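Local coordinates for protein insensitive (Drosophila melanogaster, PDB 4IX7) that binds palindromic CCAATTGG sites in DNA through its BEN domain and represses genes of neural development, also serving as a corepressor for Suppressor of Hairless, at residues N10-P15 against V36-R41; A30-L35 against I95-A100; E42-H47 against R66-G71. All coordinates share one frame; numbering follows the deposited sequence. Where two conformers were deposited one is given.

Overall arrangement
All three contacts lie inside one BEN domain, a mainly helical fold with two short strand pairs, whose long helix 88-112 meets the DNA. Contact 2 is the buried one, helix 27-38 against helix 88-112, apolar toward the protein interior and cationic where R32 and K98 face phosphates. Contact 1 uses the end of the same helix 27-38, but packs small methyl groups against strand 13-15 in a partly buried place. Contact 3, also partly buried, sets helix 41-46 against the chain that leads into helix 70-84, and mixes leucine packing with histidine, carbonyl and water contacts. The contacts abut: L68 of contact 3 touches I95 of contact 2, and V36 of contact 1 packs on K98.

Contact 1 of 3, residues N10-P15 against V36-R41; sequences NNTCVP and VTIFDR. With nucleotides of chain B.
Within the BEN domain, strand 13-15 of the antiparallel pair with strand 4-6 lies beside the last turn of helix 27-38, and the two are joined mainly by aliphatic groups. The tight part is a cluster of methyls and methylenes. V14 sends CG1, anti to its carbonyl carbon, into the notch between T37 and I38: it stands 3.7 Å from T37 CG2 and 3.8 Å from I38 CG1, crossing the threonine at about a right angle. I38 leaves the helix at a slant, but its end swings toward the strand, so that CD1 comes 3.8 Å from T12 CG2. P15 adds CD, which meets T37 CG2 tip to tip. The two threonines turn only methyls to this cluster; T12 OG1 is bonded to D75 and T37 OG1 to the carbonyl of K33. I7 and helix 70-84, through K72 and I76, pack on I38.

The looser ends diverge. N10 and N11 form an exposed loop. Beyond helix 27-38, R41, at the start of helix 41-46, turns to DNA: its guanidinium has V36 CG1 3.5 Å above the centre of one face and DG1 of chain B toward the rim of the other, and NH1 forms salt bridges to E102 and a phosphate. With CG anti to the carbonyl carbon, R41 CG lies 3.5 Å from C6 of DG1 of chain B.

Contact 2 of 3, residues A30-L35 against I95-A100; sequences ATRKLL and ITTKCA. With nucleotides of chain B; nucleotides of chain A.
Helices 27-38 and 88-112 form the DNA-binding helix packing of the BEN domain, crossing at -55° where the axes of segments 30-35 and 95-100 come within 9.7 Å. I95 meets T31 and L35 nearly at right angles: its CG1 lies 3.6 Å from T31 CG2, and its CG2 is 4.0 Å from L35 CD1. L35 then runs past K98 in the opposite direction, its CD1 against the lysine CB and CG, so the lysine stem serves as apolar surface. An alanine in place of I95 would probably weaken this crossing, since the branches touching T31 and L35 would be gone.

R32, extended from CG to NE, crosses K98 and T97 obliquely, with T97 CG2 3.4 Å from R32 NH1. One face of its guanidinium turns to the K98 stem, the other to the DT3 sugar of chain B, whose C2' sits 3.4 Å above the plane. NE donates to OP2 of DC4 of chain B at 3.0 Å, a bent bond of 136°, and NH2 gives a weak one to OP2 of DT3. R32 NH2 and K98 NZ are just 4.2 Å apart; R32 NH1 pairs with D101 and K98 NZ with E102, which probably eases the repulsion. On the other DNA strand, T96 OG1 donates to OP2 of DA7 of chain A at 2.7 Å. Helix 70-84 closes the interior side, with V80 on T31, I76 on L35 and I73 on I95.

Contact 3 of 3, residues E42-H47 against R66-G71; sequences ETLATH and RMLDPG
Helix 41-46 ends at T46, and H47, the first residue to leave it, comes alongside R66, CA to CA 4.9 Å, at the short parallel strand pair of the BEN fold; segment 66-71 then runs through L68 to D69, the N-cap of helix 70-84. A water spans the main chains, donating to T46 O at 2.7 Å and accepting from R66 N at 2.9 Å. The same water lies over the centre of one face of the H47 ring, while T43 CG2 sits toward the rim of the other. The ring's rotation is set in its own plane: ND1 donates to T46 OG1 at 3.0 Å, and that hydroxyl donates to E42 O from above the carbonyl plane. H47 CB comes 3.2 Å from R66 O, and at the ring edge CD2 lies 3.4 Å from M67 O. L68 supplies the apolar half, its CD2 wedged against H47 CB at 3.5 Å and T43 CG2 at 3.8 Å, with the end of L44 a little farther off. D69 OD1 accepts weakly from G71 N and also from K72 N. L68 reaches I95 and C99 of helix 88-112, and A45 of helix 41-46 packs on M106, so both segments rest on the long helix.

Contact 1 of 3, residues N10-P15 against V36-R41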
loop_
_atom_site.group_PDB
_atom_site.type_symbol
_atom_site.label_atom_id
_atom_site.label_comp_id
_atom_site.label_asym_id
_atom_site.label_seq_id
_atom_site.Cartn_x
_atom_site.Cartn_y
_atom_site.Cartn_z
ATOM N N ASN C 10 -15.841 17.174 -11.569
ATOM C CA ASN C 10 -16.066 16.782 -12.961
ATOM C C ASN C 10 -17.482 16.277 -13.220
ATOM O O ASN C 10 -17.790 15.777 -14.304
ATOM C CB ASN C 10 -15.021 15.759 -13.419
ATOM C CG ASN C 10 -13.608 16.281 -13.281
ATOM O OD1 ASN C 10 -13.330 17.445 -13.595
ATOM N ND2 ASN C 10 -12.708 15.439 -12.791
ATOM N N ASN C 11 -18.337 16.422 -12.211
ATOM C CA ASN C 11 -19.748 16.058 -12.313
ATOM C C ASN C 11 -20.006 14.569 -12.587
ATOM O O ASN C 11 -20.999 14.195 -13.214
ATOM C CB ASN C 11 -20.480 16.952 -13.329
ATOM C CG ASN C 11 -21.998 16.877 -13.200
ATOM O OD1 ASN C 11 -22.710 16.719 -14.197
ATOM N ND2 ASN C 11 -22.495 16.979 -11.974
ATOM N N THR C 12 -19.126 13.707 -12.084
ATOM C CA THR C 12 -19.439 12.287 -12.071
ATOM C C THR C 12 -20.537 12.107 -11.032
ATOM O O THR C 12 -20.430 12.630 -9.918
ATOM C CB THR C 12 -18.217 11.453 -11.661
ATOM O OG1 THR C 12 -17.121 11.767 -12.534
ATOM C CG2 THR C 12 -18.528 9.961 -11.749
ATOM N N CYS C 13 -21.595 11.392 -11.401
ATOM C CA CYS C 13 -22.754 11.248 -10.522
ATOM C C CYS C 13 -23.082 9.810 -10.154
ATOM O O CYS C 13 -22.761 8.868 -10.888
ATOM C CB CYS C 13 -23.989 11.881 -11.166
ATOM S SG CYS C 13 -23.850 13.666 -11.427
ATOM N N VAL C 14 -23.726 9.665 -8.999
ATOM C CA VAL C 14 -24.310 8.407 -8.559
ATOM C C VAL C 14 -25.698 8.734 -8.020
ATOM O O VAL C 14 -25.949 9.878 -7.635
ATOM C CB VAL C 14 -23.460 7.745 -7.440
ATOM C CG1 VAL C 14 -22.050 7.447 -7.941
ATOM C CG2 VAL C 14 -23.405 8.635 -6.197
ATOM N N PRO C 15 -26.610 7.747 -7.997
ATOM C CA PRO C 15 -27.927 8.060 -7.432
ATOM C C PRO C 15 -27.820 8.445 -5.961
ATOM O O PRO C 15 -26.918 7.963 -5.262
ATOM C CB PRO C 15 -28.691 6.742 -7.575
ATOM C CG PRO C 15 -27.986 6.008 -8.674
ATOM C CD PRO C 15 -26.539 6.367 -8.503
ATOM N N VAL C 36 -18.188 0.449 -8.377
ATOM C CA VAL C 36 -19.128 -0.447 -9.046
ATOM C C VAL C 36 -20.408 0.261 -9.459
ATOM O O VAL C 36 -21.223 -0.303 -10.189
ATOM C CB VAL C 36 -19.453 -1.698 -8.205
ATOM C CG1 VAL C 36 -18.173 -2.499 -7.975
ATOM C CG2 VAL C 36 -20.143 -1.311 -6.889
ATOM N N THR C 37 -20.585 1.491 -8.981
ATOM C CA THR C 37 -21.717 2.310 -9.404
ATOM C C THR C 37 -21.384 3.075 -10.684
ATOM O O THR C 37 -22.237 3.248 -11.563
ATOM C CB THR C 37 -22.138 3.299 -8.288
ATOM O OG1 THR C 37 -22.442 2.564 -7.095
ATOM C CG2 THR C 37 -23.391 4.075 -8.704
ATOM N N ILE C 38 -20.125 3.479 -10.809
ATOM C CA ILE C 38 -19.684 4.385 -11.867
ATOM C C ILE C 38 -19.133 3.631 -13.084
ATOM O O ILE C 38 -19.278 4.087 -14.229
ATOM C CB ILE C 38 -18.632 5.368 -11.306
ATOM C CG1 ILE C 38 -19.307 6.358 -10.351
ATOM C CG2 ILE C 38 -17.882 6.093 -12.412
ATOM C CD1 ILE C 38 -18.335 7.024 -9.397
ATOM N N PHE C 39 -18.536 2.468 -12.837
ATOM C CA PHE C 39 -17.930 1.645 -13.887
ATOM C C PHE C 39 -18.568 0.267 -13.911
ATOM O O PHE C 39 -18.887 -0.280 -12.855
ATOM C CB PHE C 39 -16.434 1.446 -13.606
ATOM C CG PHE C 39 -15.623 2.712 -13.604
ATOM C CD1 PHE C 39 -15.262 3.322 -14.795
ATOM C CD2 PHE C 39 -15.191 3.270 -12.411
ATOM C CE1 PHE C 39 -14.494 4.490 -14.796
ATOM C CE2 PHE C 39 -14.414 4.434 -12.402
ATOM C CZ PHE C 39 -14.068 5.042 -13.596
ATOM N N ASP C 40 -18.744 -0.317 -15.097
ATOM C CA ASP C 40 -19.163 -1.716 -15.124
ATOM C C ASP C 40 -18.004 -2.634 -14.709
ATOM O O ASP C 40 -16.834 -2.228 -14.740
ATOM C CB ASP C 40 -19.807 -2.122 -16.461
ATOM C CG ASP C 40 -18.906 -1.908 -17.657
ATOM O OD1 ASP C 40 -17.705 -2.226 -17.589
ATOM O OD2 ASP C 40 -19.427 -1.448 -18.706
ATOM N N ARG C 41 -18.325 -3.854 -14.285
ATOM C CA ARG C 41 -17.300 -4.750 -13.752
ATOM C C ARG C 41 -16.259 -5.083 -14.810
ATOM O O ARG C 41 -15.080 -5.240 -14.492
ATOM C CB ARG C 41 -17.899 -6.050 -13.197
ATOM C CG ARG C 41 -18.979 -5.868 -12.162
ATOM C CD ARG C 41 -18.536 -5.043 -10.971
ATOM N NE ARG C 41 -19.662 -4.913 -10.044
ATOM C CZ ARG C 41 -19.787 -5.584 -8.905
ATOM N NH1 ARG C 41 -18.830 -6.412 -8.497
ATOM N NH2 ARG C 41 -20.861 -5.394 -8.152
ATOM O "O5'" DG B 1 -24.388 -8.726 -7.201
ATOM C "C5'" DG B 1 -23.974 -9.999 -6.719
ATOM C "C4'" DG B 1 -22.685 -10.427 -7.392
ATOM O "O4'" DG B 1 -22.826 -10.480 -8.829
ATOM C "C3'" DG B 1 -21.545 -9.440 -7.228
ATOM O "O3'" DG B 1 -20.981 -9.726 -5.981
ATOM C "C2'" DG B 1 -20.599 -9.829 -8.348
ATOM C "C1'" DG B 1 -21.584 -10.182 -9.452
ATOM N N9 DG B 1 -21.858 -9.139 -10.436
ATOM C C8 DG B 1 -22.707 -8.079 -10.254
ATOM N N7 DG B 1 -22.794 -7.309 -11.301
ATOM C C5 DG B 1 -21.971 -7.903 -12.237
ATOM C C6 DG B 1 -21.682 -7.502 -13.564
ATOM O O6 DG B 1 -22.115 -6.515 -14.167
ATOM N N1 DG B 1 -20.797 -8.369 -14.189
ATOM C C2 DG B 1 -20.265 -9.487 -13.596
ATOM N N2 DG B 1 -19.427 -10.193 -14.366
ATOM N N3 DG B 1 -20.524 -9.878 -12.348
ATOM C C4 DG B 1 -21.383 -9.037 -11.726
#

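Contact 2 of 3, residues A30-L35 against I95-A100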
loop_
_atom_site.group_PDB
_atom_site.type_symbol
_atom_site.label_atom_id
_atom_site.label_comp_id
_atom_site.label_asym_id
_atom_site.label_seq_id
_atom_site.Cartn_x
_atom_site.Cartn_y
_atom_site.Cartn_z
ATOM N N ALA C 30 -16.142 2.433 0.865
ATOM C CA ALA C 30 -16.776 3.570 0.198
ATOM C C ALA C 30 -16.297 3.660 -1.251
ATOM O O ALA C 30 -17.090 3.856 -2.179
ATOM C CB ALA C 30 -16.477 4.863 0.946
ATOM N N THR C 31 -14.991 3.484 -1.427
ATOM C CA THR C 31 -14.363 3.536 -2.741
ATOM C C THR C 31 -14.903 2.422 -3.636
ATOM O O THR C 31 -15.273 2.656 -4.788
ATOM C CB THR C 31 -12.839 3.442 -2.596
ATOM O OG1 THR C 31 -12.395 4.535 -1.788
ATOM C CG2 THR C 31 -12.148 3.540 -3.951
ATOM N N ARG C 32 -14.980 1.208 -3.102
ATOM C CA ARG C 32 -15.495 0.079 -3.870
ATOM C C ARG C 32 -16.921 0.331 -4.337
ATOM O O ARG C 32 -17.267 0.048 -5.484
ATOM C CB ARG C 32 -15.431 -1.218 -3.052
ATOM C CG ARG C 32 -14.021 -1.724 -2.808
ATOM C CD ARG C 32 -14.011 -2.926 -1.865
ATOM N NE ARG C 32 -12.657 -3.448 -1.729
ATOM C CZ ARG C 32 -12.145 -4.403 -2.497
ATOM N NH1 ARG C 32 -10.893 -4.801 -2.313
ATOM N NH2 ARG C 32 -12.883 -4.966 -3.446
ATOM N N LYS C 33 -17.756 0.867 -3.448
ATOM C CA LYS C 33 -19.150 1.101 -3.815
ATOM C C LYS C 33 -19.262 2.119 -4.937
ATOM O O LYS C 33 -20.026 1.926 -5.886
ATOM C CB LYS C 33 -19.986 1.542 -2.613
ATOM C CG LYS C 33 -21.470 1.715 -2.929
ATOM C CD LYS C 33 -22.072 0.435 -3.512
ATOM C CE LYS C 33 -23.598 0.463 -3.459
ATOM N NZ LYS C 33 -24.228 -0.770 -4.017
ATOM N N LEU C 34 -18.499 3.204 -4.837
ATOM C CA LEU C 34 -18.529 4.207 -5.897
ATOM C C LEU C 34 -18.057 3.582 -7.205
ATOM O O LEU C 34 -18.655 3.814 -8.254
ATOM C CB LEU C 34 -17.667 5.420 -5.528
ATOM C CG LEU C 34 -18.190 6.279 -4.370
ATOM C CD1 LEU C 34 -17.138 7.284 -3.924
ATOM C CD2 LEU C 34 -19.460 6.999 -4.801
ATOM N N LEU C 35 -16.984 2.797 -7.151
ATOM C CA LEU C 35 -16.456 2.174 -8.364
ATOM C C LEU C 35 -17.463 1.300 -9.098
ATOM O O LEU C 35 -17.578 1.391 -10.317
ATOM C CB LEU C 35 -15.206 1.352 -8.056
ATOM C CG LEU C 35 -13.923 2.139 -7.787
ATOM C CD1 LEU C 35 -12.879 1.182 -7.237
ATOM C CD2 LEU C 35 -13.389 2.865 -9.031
ATOM N N ILE C 95 -8.672 1.603 -5.105
ATOM C CA ILE C 95 -9.042 1.406 -6.504
ATOM C C ILE C 95 -8.185 0.313 -7.149
ATOM O O ILE C 95 -8.705 -0.575 -7.839
ATOM C CB ILE C 95 -8.918 2.707 -7.319
ATOM C CG1 ILE C 95 -9.776 3.808 -6.689
ATOM C CG2 ILE C 95 -9.367 2.455 -8.752
ATOM C CD1 ILE C 95 -9.554 5.193 -7.300
ATOM N N THR C 96 -6.875 0.354 -6.905
ATOM C CA THR C 96 -5.981 -0.681 -7.432
ATOM C C THR C 96 -6.445 -2.070 -7.011
ATOM O O THR C 96 -6.499 -3.002 -7.820
ATOM C CB THR C 96 -4.519 -0.453 -6.944
ATOM O OG1 THR C 96 -4.010 0.781 -7.482
ATOM C CG2 THR C 96 -3.624 -1.611 -7.350
ATOM N N THR C 97 -6.795 -2.205 -5.741
ATOM C CA THR C 97 -7.202 -3.491 -5.211
ATOM C C THR C 97 -8.517 -3.941 -5.834
ATOM O O THR C 97 -8.655 -5.088 -6.237
ATOM C CB THR C 97 -7.350 -3.440 -3.684
ATOM O OG1 THR C 97 -6.137 -2.930 -3.099
ATOM C CG2 THR C 97 -7.622 -4.846 -3.144
ATOM N N LYS C 98 -9.472 -3.026 -5.947
ATOM C CA LYS C 98 -10.767 -3.383 -6.515
ATOM C C LYS C 98 -10.638 -3.818 -7.982
ATOM O O LYS C 98 -11.298 -4.775 -8.418
ATOM C CB LYS C 98 -11.757 -2.225 -6.369
ATOM C CG LYS C 98 -13.125 -2.472 -7.016
ATOM C CD LYS C 98 -13.745 -3.777 -6.519
ATOM C CE LYS C 98 -15.216 -3.854 -6.871
ATOM N NZ LYS C 98 -15.842 -5.165 -6.480
ATOM N N CYS C 99 -9.802 -3.114 -8.742
ATOM C CA CYS C 99 -9.547 -3.496 -10.134
ATOM C C CYS C 99 -8.952 -4.898 -10.201
ATOM O O CYS C 99 -9.337 -5.701 -11.042
ATOM C CB CYS C 99 -8.598 -2.503 -10.812
ATOM S SG CYS C 99 -9.382 -0.924 -11.170
ATOM N N ALA C 100 -8.010 -5.190 -9.311
ATOM C CA ALA C 100 -7.403 -6.521 -9.262
ATOM C C ALA C 100 -8.427 -7.582 -8.870
ATOM O O ALA C 100 -8.429 -8.680 -9.419
ATOM C CB ALA C 100 -6.224 -6.527 -8.301
ATOM P P DT B 3 -16.684 -6.189 -1.735
ATOM O OP1 DT B 3 -17.669 -5.277 -1.109
ATOM O OP2 DT B 3 -16.114 -5.924 -3.063
ATOM O "O5'" DT B 3 -15.446 -6.332 -0.725
ATOM C "C5'" DT B 3 -15.740 -6.553 0.628
ATOM C "C4'" DT B 3 -14.438 -6.752 1.369
ATOM O "O4'" DT B 3 -13.848 -7.999 0.928
ATOM C "C3'" DT B 3 -13.386 -5.676 1.120
ATOM O "O3'" DT B 3 -13.070 -5.077 2.384
ATOM C "C2'" DT B 3 -12.223 -6.431 0.484
ATOM C "C1'" DT B 3 -12.438 -7.848 0.976
ATOM N N1 DT B 3 -11.869 -8.916 0.123
ATOM C C2 DT B 3 -11.111 -9.908 0.723
ATOM O O2 DT B 3 -10.863 -9.930 1.922
ATOM N N3 DT B 3 -10.642 -10.864 -0.141
ATOM C C4 DT B 3 -10.883 -10.948 -1.498
ATOM O O4 DT B 3 -10.418 -11.856 -2.181
ATOM C C5 DT B 3 -11.690 -9.892 -2.053
ATOM C C7 DT B 3 -12.005 -9.873 -3.519
ATOM C C6 DT B 3 -12.155 -8.948 -1.228
ATOM P P DC B 4 -12.020 -3.870 2.473
ATOM O OP1 DC B 4 -12.350 -3.060 3.670
ATOM O OP2 DC B 4 -11.926 -3.237 1.138
ATOM O "O5'" DC B 4 -10.633 -4.610 2.694
ATOM C "C5'" DC B 4 -10.477 -5.394 3.868
ATOM C "C4'" DC B 4 -9.182 -6.165 3.760
ATOM O "O4'" DC B 4 -9.254 -7.069 2.638
ATOM C "C3'" DC B 4 -7.959 -5.303 3.461
ATOM O "O3'" DC B 4 -7.264 -5.202 4.692
ATOM C "C2'" DC B 4 -7.171 -6.073 2.397
ATOM C "C1'" DC B 4 -7.921 -7.388 2.294
ATOM N N1 DC B 4 -7.984 -7.961 0.924
ATOM C C2 DC B 4 -7.356 -9.183 0.661
ATOM O O2 DC B 4 -6.763 -9.749 1.583
ATOM N N3 DC B 4 -7.414 -9.699 -0.587
ATOM C C4 DC B 4 -8.068 -9.043 -1.558
ATOM N N4 DC B 4 -8.104 -9.591 -2.786
ATOM C C5 DC B 4 -8.699 -7.783 -1.311
ATOM C C6 DC B 4 -8.634 -7.284 -0.069
ATOM P P DA A 7 -1.659 0.742 -10.865
ATOM O OP1 DA A 7 -2.149 1.462 -12.065
ATOM O OP2 DA A 7 -2.562 0.454 -9.726
ATOM O "O5'" DA A 7 -1.068 -0.652 -11.306
ATOM C "C5'" DA A 7 -0.240 -0.689 -12.459
ATOM C "C4'" DA A 7 0.106 -2.131 -12.762
ATOM O "O4'" DA A 7 1.106 -2.573 -11.801
ATOM C "C3'" DA A 7 -1.040 -3.135 -12.688
ATOM O "O3'" DA A 7 -0.800 -4.158 -13.661
ATOM C "C2'" DA A 7 -0.937 -3.703 -11.268
ATOM C "C1'" DA A 7 0.571 -3.624 -11.015
ATOM N N9 DA A 7 0.944 -3.360 -9.621
ATOM C C8 DA A 7 0.336 -2.496 -8.742
ATOM N N7 DA A 7 0.892 -2.482 -7.549
ATOM C C5 DA A 7 1.944 -3.390 -7.655
ATOM C C6 DA A 7 2.915 -3.840 -6.737
ATOM N N6 DA A 7 3.005 -3.403 -5.466
ATOM N N1 DA A 7 3.806 -4.753 -7.177
ATOM C C2 DA A 7 3.730 -5.201 -8.441
ATOM N N3 DA A 7 2.859 -4.852 -9.396
ATOM C C4 DA A 7 1.976 -3.948 -8.925
#

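Contact 3 of 3, residues E42-H47 against R66-G71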
loop_
_atom_site.group_PDB
_atom_site.type_symbol
_atom_site.label_atom_id
_atom_site.label_comp_id
_atom_site.label_asym_id
_atom_site.label_seq_id
_atom_site.Cartn_x
_atom_site.Cartn_y
_atom_site.Cartn_z
ATOM N N GLU C 42 -16.691 -5.188 -16.064
ATOM C CA GLU C 42 -15.758 -5.511 -17.144
ATOM C C GLU C 42 -14.690 -4.429 -17.302
ATOM O O GLU C 42 -13.521 -4.738 -17.518
ATOM C CB GLU C 42 -16.490 -5.741 -18.467
ATOM C CG GLU C 42 -15.623 -6.363 -19.567
ATOM C CD GLU C 42 -14.994 -5.340 -20.508
ATOM O OE1 GLU C 42 -14.160 -5.744 -21.351
ATOM O OE2 GLU C 42 -15.329 -4.136 -20.414
ATOM N N THR C 43 -15.097 -3.168 -17.190
ATOM C CA THR C 43 -14.149 -2.058 -17.232
ATOM C C THR C 43 -13.140 -2.146 -16.083
ATOM O O THR C 43 -11.932 -1.987 -16.289
ATOM C CB THR C 43 -14.888 -0.705 -17.178
ATOM O OG1 THR C 43 -15.763 -0.595 -18.309
ATOM C CG2 THR C 43 -13.906 0.433 -17.208
ATOM N N LEU C 44 -13.640 -2.403 -14.874
ATOM C CA LEU C 44 -12.772 -2.531 -13.711
ATOM C C LEU C 44 -11.805 -3.698 -13.872
ATOM O O LEU C 44 -10.660 -3.643 -13.415
ATOM C CB LEU C 44 -13.609 -2.734 -12.443
ATOM C CG LEU C 44 -14.529 -1.564 -12.087
ATOM C CD1 LEU C 44 -15.373 -1.924 -10.865
ATOM C CD2 LEU C 44 -13.716 -0.310 -11.812
ATOM N N ALA C 45 -12.274 -4.758 -14.525
ATOM C CA ALA C 45 -11.466 -5.965 -14.643
ATOM C C ALA C 45 -10.365 -5.829 -15.694
ATOM O O ALA C 45 -9.372 -6.559 -15.660
ATOM C CB ALA C 45 -12.346 -7.143 -14.964
ATOM N N THR C 46 -10.532 -4.891 -16.617
ATOM C CA THR C 46 -9.599 -4.757 -17.743
ATOM C C THR C 46 -8.777 -3.479 -17.731
ATOM O O THR C 46 -7.936 -3.283 -18.607
ATOM C CB THR C 46 -10.348 -4.801 -19.088
ATOM O OG1 THR C 46 -11.345 -3.764 -19.125
ATOM C CG2 THR C 46 -11.009 -6.151 -19.281
ATOM N N HIS C 47 -9.025 -2.605 -16.757
ATOM C CA HIS C 47 -8.320 -1.333 -16.654
ATOM C C HIS C 47 -7.560 -1.264 -15.339
ATOM O O HIS C 47 -7.753 -2.102 -14.456
ATOM C CB HIS C 47 -9.302 -0.162 -16.738
ATOM C CG HIS C 47 -9.860 0.055 -18.111
ATOM N ND1 HIS C 47 -10.588 -0.906 -18.788
ATOM C CD2 HIS C 47 -9.789 1.124 -18.940
ATOM C CE1 HIS C 47 -10.945 -0.428 -19.970
ATOM N NE2 HIS C 47 -10.472 0.798 -20.088
ATOM N N ARG C 66 -5.479 -0.388 -19.804
ATOM C CA ARG C 66 -5.559 1.064 -19.968
ATOM C C ARG C 66 -6.018 1.719 -18.675
ATOM O O ARG C 66 -6.603 1.068 -17.808
ATOM C CB ARG C 66 -6.541 1.446 -21.087
ATOM C CG ARG C 66 -6.394 0.680 -22.396
ATOM C CD ARG C 66 -4.999 0.786 -22.973
ATOM N NE ARG C 66 -4.627 2.145 -23.361
ATOM C CZ ARG C 66 -3.511 2.437 -24.023
ATOM N NH1 ARG C 66 -2.680 1.462 -24.368
ATOM N NH2 ARG C 66 -3.223 3.694 -24.333
HETATM N N MSE C 67 -5.787 3.016 -18.553
HETATM C CA MSE C 67 -6.207 3.713 -17.348
HETATM C C MSE C 67 -7.728 3.934 -17.303
HETATM O O MSE C 67 -8.376 4.184 -18.326
HETATM C CB MSE C 67 -5.448 5.033 -17.180
HETATM C CG MSE C 67 -6.072 6.170 -17.936
HETATM SE SE MSE C 67 -5.064 7.799 -17.713
HETATM C CE MSE C 67 -4.536 7.616 -15.875
ATOM N N LEU C 68 -8.294 3.804 -16.104
ATOM C CA LEU C 68 -9.689 4.171 -15.876
ATOM C C LEU C 68 -9.856 5.660 -16.159
ATOM O O LEU C 68 -8.932 6.445 -15.929
ATOM C CB LEU C 68 -10.074 3.885 -14.417
ATOM C CG LEU C 68 -10.214 2.408 -14.061
ATOM C CD1 LEU C 68 -10.301 2.264 -12.537
ATOM C CD2 LEU C 68 -11.431 1.807 -14.744
ATOM N N ASP C 69 -11.031 6.034 -16.662
ATOM C CA ASP C 69 -11.395 7.426 -16.960
ATOM C C ASP C 69 -10.853 8.359 -15.877
ATOM O O ASP C 69 -11.309 8.300 -14.734
ATOM C CB ASP C 69 -12.929 7.515 -17.028
ATOM C CG ASP C 69 -13.442 8.889 -17.446
ATOM O OD1 ASP C 69 -12.887 9.916 -17.017
ATOM O OD2 ASP C 69 -14.438 8.942 -18.204
ATOM N N PRO C 70 -9.862 9.205 -16.218
ATOM C CA PRO C 70 -9.195 10.017 -15.196
ATOM C C PRO C 70 -10.130 11.001 -14.499
ATOM O O PRO C 70 -9.948 11.246 -13.311
ATOM C CB PRO C 70 -8.134 10.793 -15.985
ATOM C CG PRO C 70 -7.963 10.065 -17.254
ATOM C CD PRO C 70 -9.245 9.355 -17.550
ATOM N N GLY C 71 -11.095 11.566 -15.223
ATOM C CA GLY C 71 -11.994 12.541 -14.633
ATOM C C GLY C 71 -12.902 11.896 -13.602
ATOM O O GLY C 71 -13.177 12.472 -12.542
HETATM O O HOH W 1 -7.832 -1.764 -20.778
#